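Local coordinates for protein metallocarboxypeptidase (Trypanosoma cruzi, PDB 3DWC) that probably releases C-terminal amino acids, proline excepted, from peptides with broad specificity as a metal-dependent carboxypeptidase of the M32 family, at residues Q50-M53 against H54-T58; P98-F101 against V102-T106. All coordinates share one frame; numbering follows the deposited sequence.

How the interactions relate
Interaction 1 lies at the C-terminal end of helix 39-57, and interaction 2 forms the first turns of helix 99-122, later in the chain. Their centres are about 14 Å apart, and the two touch where H54 NE2 lies 3.1 Å from E99 OE1, a probable hydrogen bond. H54 also bonds through ND1 to E94, near the end of helix 78-95, so one imidazole joins three helices; two carboxylates beside it would probably favour its protonated form. Both contacts are peripheral, each centred about 26 Å from the centre of the chain, and lie away from the cobalt site of H267, H271 and E298.

Interaction 1. Residues Q50-M53 against H54-T58; sequences QLHM and HDTIT
T56 folds its side chain back onto H52, one helical turn earlier, so that OG1 sits over the centre of the imidazole, 3.7 Å above its plane. The same hydroxyl donates to H52 O at 2.8 Å from above the carbonyl plane, while T56 N reaches that oxygen at 2.9 Å, nearly along the C=O axis. H52 O thus accepts two bonds from one residue. Threonine suits the place because OG1, lying beside its own backbone N (chi1 -58°), can return to the preceding turn.

L51 and D55 pair on another side of the helix: methyl CD2 leans against the carboxylate, but its 3.0 Å to OD2 is too tight for the detail to be trusted. T58, the first residue to leave helical phi/psi, donates through OG1 to H54 O at 2.6 Å, and T58 N reaches that oxygen from the opposite face of its plane. CG2 of T58 lies 3.5 Å above one face of the H54 ring, toward its rim, while the ring's nitrogens bind E94 and E99. M53, its chain bent at chi3, packs on Y19 and L23 of helix 3-32, and H52 stacks on H52 of the second subunit. Threonine hydroxyls returning to carbonyls four residues back are typical of alpha-helices, and here they fall in and just after the last turn of helix 39-57, beside the dimer interface.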
ATOM      1  N   GLN B  50      12.876  -8.949  -0.629  1.00 31.84           N
ATOM      2  CA  GLN B  50      13.541  -9.456  -1.836  1.00 32.87           C
ATOM      3  C   GLN B  50      14.591 -10.477  -1.437  1.00 32.00           C
ATOM      4  O   GLN B  50      14.666 -11.523  -2.050  1.00 32.12           O
ATOM      5  CB  GLN B  50      14.195  -8.332  -2.679  1.00 34.07           C
ATOM      6  CG  GLN B  50      13.206  -7.348  -3.354  1.00 39.57           C
ATOM      7  CD  GLN B  50      13.815  -5.985  -3.878  1.00 38.62           C
ATOM      8  OE1 GLN B  50      14.998  -5.697  -3.736  1.00 49.47           O
ATOM      9  NE2 GLN B  50      12.956  -5.156  -4.469  1.00 42.77           N
ATOM     10  N   LEU B  51      15.391 -10.174  -0.410  1.00 31.69           N
ATOM     11  CA  LEU B  51      16.415 -11.107   0.097  1.00 31.71           C
ATOM     12  C   LEU B  51      15.816 -12.478   0.462  1.00 31.65           C
ATOM     13  O   LEU B  51      16.311 -13.536   0.038  1.00 30.91           O
ATOM     14  CB  LEU B  51      17.131 -10.502   1.294  1.00 31.56           C
ATOM     15  CG  LEU B  51      18.508 -10.993   1.718  1.00 33.32           C
ATOM     16  CD1 LEU B  51      18.919 -10.321   3.002  1.00 33.69           C
ATOM     17  CD2 LEU B  51      18.518 -12.465   1.926  1.00 39.84           C
ATOM     18  N   HIS B  52      14.725 -12.456   1.216  1.00 31.70           N
ATOM     19  CA  HIS B  52      14.100 -13.683   1.692  1.00 30.97           C
ATOM     20  C   HIS B  52      13.597 -14.489   0.495  1.00 30.93           C
ATOM     21  O   HIS B  52      13.847 -15.685   0.384  1.00 29.04           O
ATOM     22  CB  HIS B  52      12.980 -13.369   2.689  1.00 30.95           C
ATOM     23  CG  HIS B  52      12.341 -14.586   3.287  1.00 30.98           C
ATOM     24  ND1 HIS B  52      13.054 -15.538   3.971  1.00 28.55           N
ATOM     25  CD2 HIS B  52      11.058 -15.022   3.259  1.00 30.35           C
ATOM     26  CE1 HIS B  52      12.238 -16.508   4.348  1.00 30.52           C
ATOM     27  NE2 HIS B  52      11.020 -16.217   3.928  1.00 30.76           N
ATOM     28  N   MET B  53      12.931 -13.822  -0.440  1.00 31.42           N
ATOM     29  CA  MET B  53      12.478 -14.502  -1.652  1.00 31.74           C
ATOM     30  C   MET B  53      13.660 -15.131  -2.370  1.00 32.10           C
ATOM     31  O   MET B  53      13.584 -16.273  -2.805  1.00 32.10           O
ATOM     32  CB  MET B  53      11.757 -13.546  -2.566  1.00 31.42           C
ATOM     33  CG  MET B  53      10.531 -12.976  -1.935  1.00 31.59           C
ATOM     34  SD  MET B  53       9.656 -11.865  -3.014  1.00 33.82           S
ATOM     35  CE  MET B  53       9.113 -12.981  -4.313  1.00 29.10           C
ATOM     36  N   HIS B  54      14.774 -14.411  -2.449  1.00 32.55           N
ATOM     37  CA  HIS B  54      15.978 -14.948  -3.069  1.00 33.05           C
ATOM     38  C   HIS B  54      16.555 -16.195  -2.374  1.00 34.07           C
ATOM     39  O   HIS B  54      16.934 -17.161  -3.059  1.00 35.34           O
ATOM     40  CB  HIS B  54      17.058 -13.884  -3.124  1.00 32.86           C
ATOM     41  CG  HIS B  54      18.351 -14.380  -3.687  1.00 33.64           C
ATOM     42  ND1 HIS B  54      18.537 -14.597  -5.034  1.00 33.11           N
ATOM     43  CD2 HIS B  54      19.523 -14.694  -3.086  1.00 33.50           C
ATOM     44  CE1 HIS B  54      19.778 -15.003  -5.241  1.00 33.71           C
ATOM     45  NE2 HIS B  54      20.393 -15.078  -4.074  1.00 34.12           N
ATOM     46  N   ASP B  55      16.654 -16.160  -1.041  1.00 34.52           N
ATOM     47  CA  ASP B  55      17.119 -17.294  -0.250  1.00 34.47           C
ATOM     48  C   ASP B  55      16.178 -18.492  -0.352  1.00 34.99           C
ATOM     49  O   ASP B  55      16.625 -19.632  -0.371  1.00 35.20           O
ATOM     50  CB  ASP B  55      17.240 -16.912   1.226  1.00 35.27           C
ATOM     51  CG  ASP B  55      18.345 -15.923   1.491  1.00 35.78           C
ATOM     52  OD1 ASP B  55      19.178 -15.676   0.598  1.00 40.12           O
ATOM     53  OD2 ASP B  55      18.373 -15.367   2.595  1.00 38.30           O
ATOM     54  N   THR B  56      14.878 -18.223  -0.422  1.00 34.54           N
ATOM     55  CA  THR B  56      13.874 -19.260  -0.557  1.00 34.57           C
ATOM     56  C   THR B  56      14.008 -20.022  -1.877  1.00 34.70           C
ATOM     57  O   THR B  56      14.081 -21.253  -1.862  1.00 34.74           O
ATOM     58  CB  THR B  56      12.463 -18.658  -0.422  1.00 34.52           C
ATOM     59  OG1 THR B  56      12.371 -18.014   0.849  1.00 34.05           O
ATOM     60  CG2 THR B  56      11.382 -19.733  -0.502  1.00 34.27           C
ATOM     61  N   ILE B  57      14.078 -19.304  -3.003  1.00 34.41           N
ATOM     62  CA  ILE B  57      14.170 -19.960  -4.331  1.00 34.00           C
ATOM     63  C   ILE B  57      15.550 -20.546  -4.622  1.00 34.32           C
ATOM     64  O   ILE B  57      15.660 -21.459  -5.439  1.00 34.50           O
ATOM     65  CB  ILE B  57      13.733 -19.022  -5.514  1.00 34.20           C
ATOM     66  CG1 ILE B  57      13.230 -19.868  -6.730  1.00 34.29           C
ATOM     67  CG2 ILE B  57      14.847 -18.079  -5.893  1.00 33.85           C
ATOM     68  CD1 ILE B  57      12.709 -19.062  -7.947  1.00 32.37           C
ATOM     69  N   THR B  58      16.593 -20.042  -3.951  1.00 34.30           N
ATOM     70  CA  THR B  58      17.958 -20.498  -4.184  1.00 34.03           C
ATOM     71  C   THR B  58      18.466 -21.496  -3.151  1.00 33.83           C
ATOM     72  O   THR B  58      19.620 -21.882  -3.207  1.00 33.57           O
ATOM     73  CB  THR B  58      18.981 -19.343  -4.258  1.00 33.98           C
ATOM     74  OG1 THR B  58      19.047 -18.672  -2.995  1.00 36.37           O
ATOM     75  CG2 THR B  58      18.645 -18.375  -5.390  1.00 34.28           C
TER

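Interaction 2. Residues P98-F101 against V102-T106; sequences PEEF and VERKT
E100 OE1 is gripped by two nitrogens of R104: R104 NH2 donates at 3.1 Å to the syn lone pair of OE1, and NE adds a weak bond at 3.3 Å. This is the i to i+4 salt bridge of an alpha-helix, here joining the first two turns of helix 99-122. The grip is skewed, since the carboxylate and guanidinium planes are 36° apart and OE1 is tilted out of the guanidinium plane, while OE2 lies in that plane at the edge and takes a second, weak bond from NH2. E100 is bent at chi2 (-77°) and R104 at chi3, which brings the two ends together. Arginine suits the spot because it has a donor to spare: NH1 forms a salt bridge with E141 of helix 125-147.

The acidic E99 and E100 stand where the helix begins, and would probably interact favourably with its dipole; E99 OE1 is also hydrogen-bonded to H54 NE2. P98, the N-cap residue, needs no N-H of its own in the helix and offers its carbonyl to V102 N.

F101 is the hydrophobic anchor of this turn. Its ring is carried away from the backbone N (chi1 -177°) toward helix 125-147, where it packs on L138 and L145, and its CD1 lies over one face of the R104 guanidinium, the two planes turned 58° from each other. K105 passes the same ring with its extended methylenes on the way to its salt bridge with E142. F101 CE2 lies 4.2 Å from both CB and CD of K105.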
ATOM      1  N   PRO B  98      25.846 -15.748  -9.921  1.00 46.37           N
ATOM      2  CA  PRO B  98      26.441 -15.762  -8.580  1.00 46.35           C
ATOM      3  C   PRO B  98      26.217 -14.453  -7.800  1.00 46.40           C
ATOM      4  O   PRO B  98      26.191 -13.370  -8.388  1.00 46.05           O
ATOM      5  CB  PRO B  98      27.933 -16.003  -8.855  1.00 46.39           C
ATOM      6  CG  PRO B  98      27.988 -16.577 -10.224  1.00 46.50           C
ATOM      7  CD  PRO B  98      26.874 -15.890 -10.963  1.00 46.44           C
ATOM      8  N   GLU B  99      26.068 -14.576  -6.481  1.00 46.49           N
ATOM      9  CA  GLU B  99      25.667 -13.456  -5.622  1.00 46.74           C
ATOM     10  C   GLU B  99      26.666 -12.310  -5.683  1.00 46.67           C
ATOM     11  O   GLU B  99      26.296 -11.147  -5.533  1.00 46.64           O
ATOM     12  CB  GLU B  99      25.475 -13.925  -4.177  1.00 46.71           C
ATOM     13  CG  GLU B  99      24.424 -15.031  -4.034  1.00 47.11           C
ATOM     14  CD  GLU B  99      24.013 -15.293  -2.601  1.00 47.15           C
ATOM     15  OE1 GLU B  99      22.890 -15.805  -2.405  1.00 48.64           O
ATOM     16  OE2 GLU B  99      24.802 -14.998  -1.673  1.00 47.35           O
ATOM     17  N   GLU B 100      27.926 -12.665  -5.921  1.00 47.02           N
ATOM     18  CA  GLU B 100      29.014 -11.708  -6.133  1.00 47.22           C
ATOM     19  C   GLU B 100      28.724 -10.824  -7.349  1.00 47.17           C
ATOM     20  O   GLU B 100      28.844  -9.604  -7.283  1.00 46.92           O
ATOM     21  CB  GLU B 100      30.345 -12.473  -6.281  1.00 47.31           C
ATOM     22  CG  GLU B 100      31.578 -11.628  -6.601  1.00 47.55           C
ATOM     23  CD  GLU B 100      31.642 -11.203  -8.066  1.00 48.60           C
ATOM     24  OE1 GLU B 100      31.962 -10.018  -8.326  1.00 48.56           O
ATOM     25  OE2 GLU B 100      31.358 -12.045  -8.951  1.00 48.19           O
ATOM     26  N   PHE B 101      28.328 -11.446  -8.455  1.00 47.50           N
ATOM     27  CA  PHE B 101      27.899 -10.697  -9.638  1.00 47.68           C
ATOM     28  C   PHE B 101      26.681  -9.836  -9.330  1.00 47.49           C
ATOM     29  O   PHE B 101      26.649  -8.664  -9.667  1.00 46.75           O
ATOM     30  CB  PHE B 101      27.564 -11.645 -10.785  1.00 47.82           C
ATOM     31  CG  PHE B 101      27.194 -10.942 -12.041  1.00 48.11           C
ATOM     32  CD1 PHE B 101      28.143 -10.694 -13.012  1.00 48.56           C
ATOM     33  CD2 PHE B 101      25.895 -10.503 -12.249  1.00 48.64           C
ATOM     34  CE1 PHE B 101      27.803 -10.036 -14.177  1.00 48.10           C
ATOM     35  CE2 PHE B 101      25.558  -9.834 -13.408  1.00 48.56           C
ATOM     36  CZ  PHE B 101      26.518  -9.606 -14.372  1.00 48.60           C
ATOM     37  N   VAL B 102      25.685 -10.444  -8.687  1.00 47.89           N
ATOM     38  CA  VAL B 102      24.438  -9.760  -8.346  1.00 48.44           C
ATOM     39  C   VAL B 102      24.665  -8.459  -7.563  1.00 48.71           C
ATOM     40  O   VAL B 102      24.155  -7.421  -7.959  1.00 48.34           O
ATOM     41  CB  VAL B 102      23.460 -10.717  -7.592  1.00 48.53           C
ATOM     42  CG1 VAL B 102      22.329  -9.953  -6.911  1.00 48.60           C
ATOM     43  CG2 VAL B 102      22.898 -11.742  -8.549  1.00 48.24           C
ATOM     44  N   GLU B 103      25.436  -8.519  -6.470  1.00 49.50           N
ATOM     45  CA  GLU B 103      25.728  -7.320  -5.664  1.00 50.00           C
ATOM     46  C   GLU B 103      26.512  -6.279  -6.449  1.00 50.16           C
ATOM     47  O   GLU B 103      26.263  -5.081  -6.321  1.00 49.83           O
ATOM     48  CB  GLU B 103      26.471  -7.672  -4.363  1.00 50.48           C
ATOM     49  CG  GLU B 103      25.595  -7.578  -3.107  1.00 51.92           C
ATOM     50  CD  GLU B 103      25.356  -6.127  -2.659  1.00 53.48           C
ATOM     51  OE1 GLU B 103      24.280  -5.568  -2.967  1.00 53.56           O
ATOM     52  OE2 GLU B 103      26.249  -5.544  -2.004  1.00 54.80           O
ATOM     53  N   ARG B 104      27.452  -6.745  -7.267  1.00 50.66           N
ATOM     54  CA  ARG B 104      28.201  -5.860  -8.160  1.00 51.04           C
ATOM     55  C   ARG B 104      27.297  -5.149  -9.174  1.00 51.39           C
ATOM     56  O   ARG B 104      27.461  -3.949  -9.438  1.00 51.06           O
ATOM     57  CB  ARG B 104      29.258  -6.657  -8.917  1.00 51.04           C
ATOM     58  CG  ARG B 104      30.323  -5.786  -9.577  1.00 51.28           C
ATOM     59  CD  ARG B 104      30.910  -6.438 -10.824  1.00 51.73           C
ATOM     60  NE  ARG B 104      31.132  -7.880 -10.691  1.00 51.41           N
ATOM     61  CZ  ARG B 104      31.680  -8.635 -11.641  1.00 52.12           C
ATOM     62  NH1 ARG B 104      32.076  -8.086 -12.788  1.00 52.56           N
ATOM     63  NH2 ARG B 104      31.857  -9.942 -11.444  1.00 52.81           N
ATOM     64  N   LYS B 105      26.354  -5.892  -9.758  1.00 51.84           N
ATOM     65  CA  LYS B 105      25.435  -5.302 -10.728  1.00 51.98           C
ATOM     66  C   LYS B 105      24.629  -4.232 -10.023  1.00 52.04           C
ATOM     67  O   LYS B 105      24.558  -3.101 -10.489  1.00 52.00           O
ATOM     68  CB  LYS B 105      24.499  -6.350 -11.343  1.00 52.16           C
ATOM     69  CG  LYS B 105      23.465  -5.733 -12.296  1.00 52.47           C
ATOM     70  CD  LYS B 105      22.741  -6.761 -13.151  1.00 52.75           C
ATOM     71  CE  LYS B 105      21.835  -6.059 -14.187  1.00 53.88           C
ATOM     72  NZ  LYS B 105      20.963  -7.033 -14.904  1.00 53.57           N
ATOM     73  N   THR B 106      24.055  -4.610  -8.882  1.00 52.23           N
ATOM     74  CA  THR B 106      23.215  -3.725  -8.066  1.00 52.32           C
ATOM     75  C   THR B 106      23.892  -2.409  -7.697  1.00 52.48           C
ATOM     76  O   THR B 106      23.262  -1.351  -7.761  1.00 52.32           O
ATOM     77  CB  THR B 106      22.799  -4.434  -6.769  1.00 52.39           C
ATOM     78  OG1 THR B 106      22.123  -5.654  -7.098  1.00 51.71           O
ATOM     79  CG2 THR B 106      21.890  -3.544  -5.918  1.00 52.27           C
TER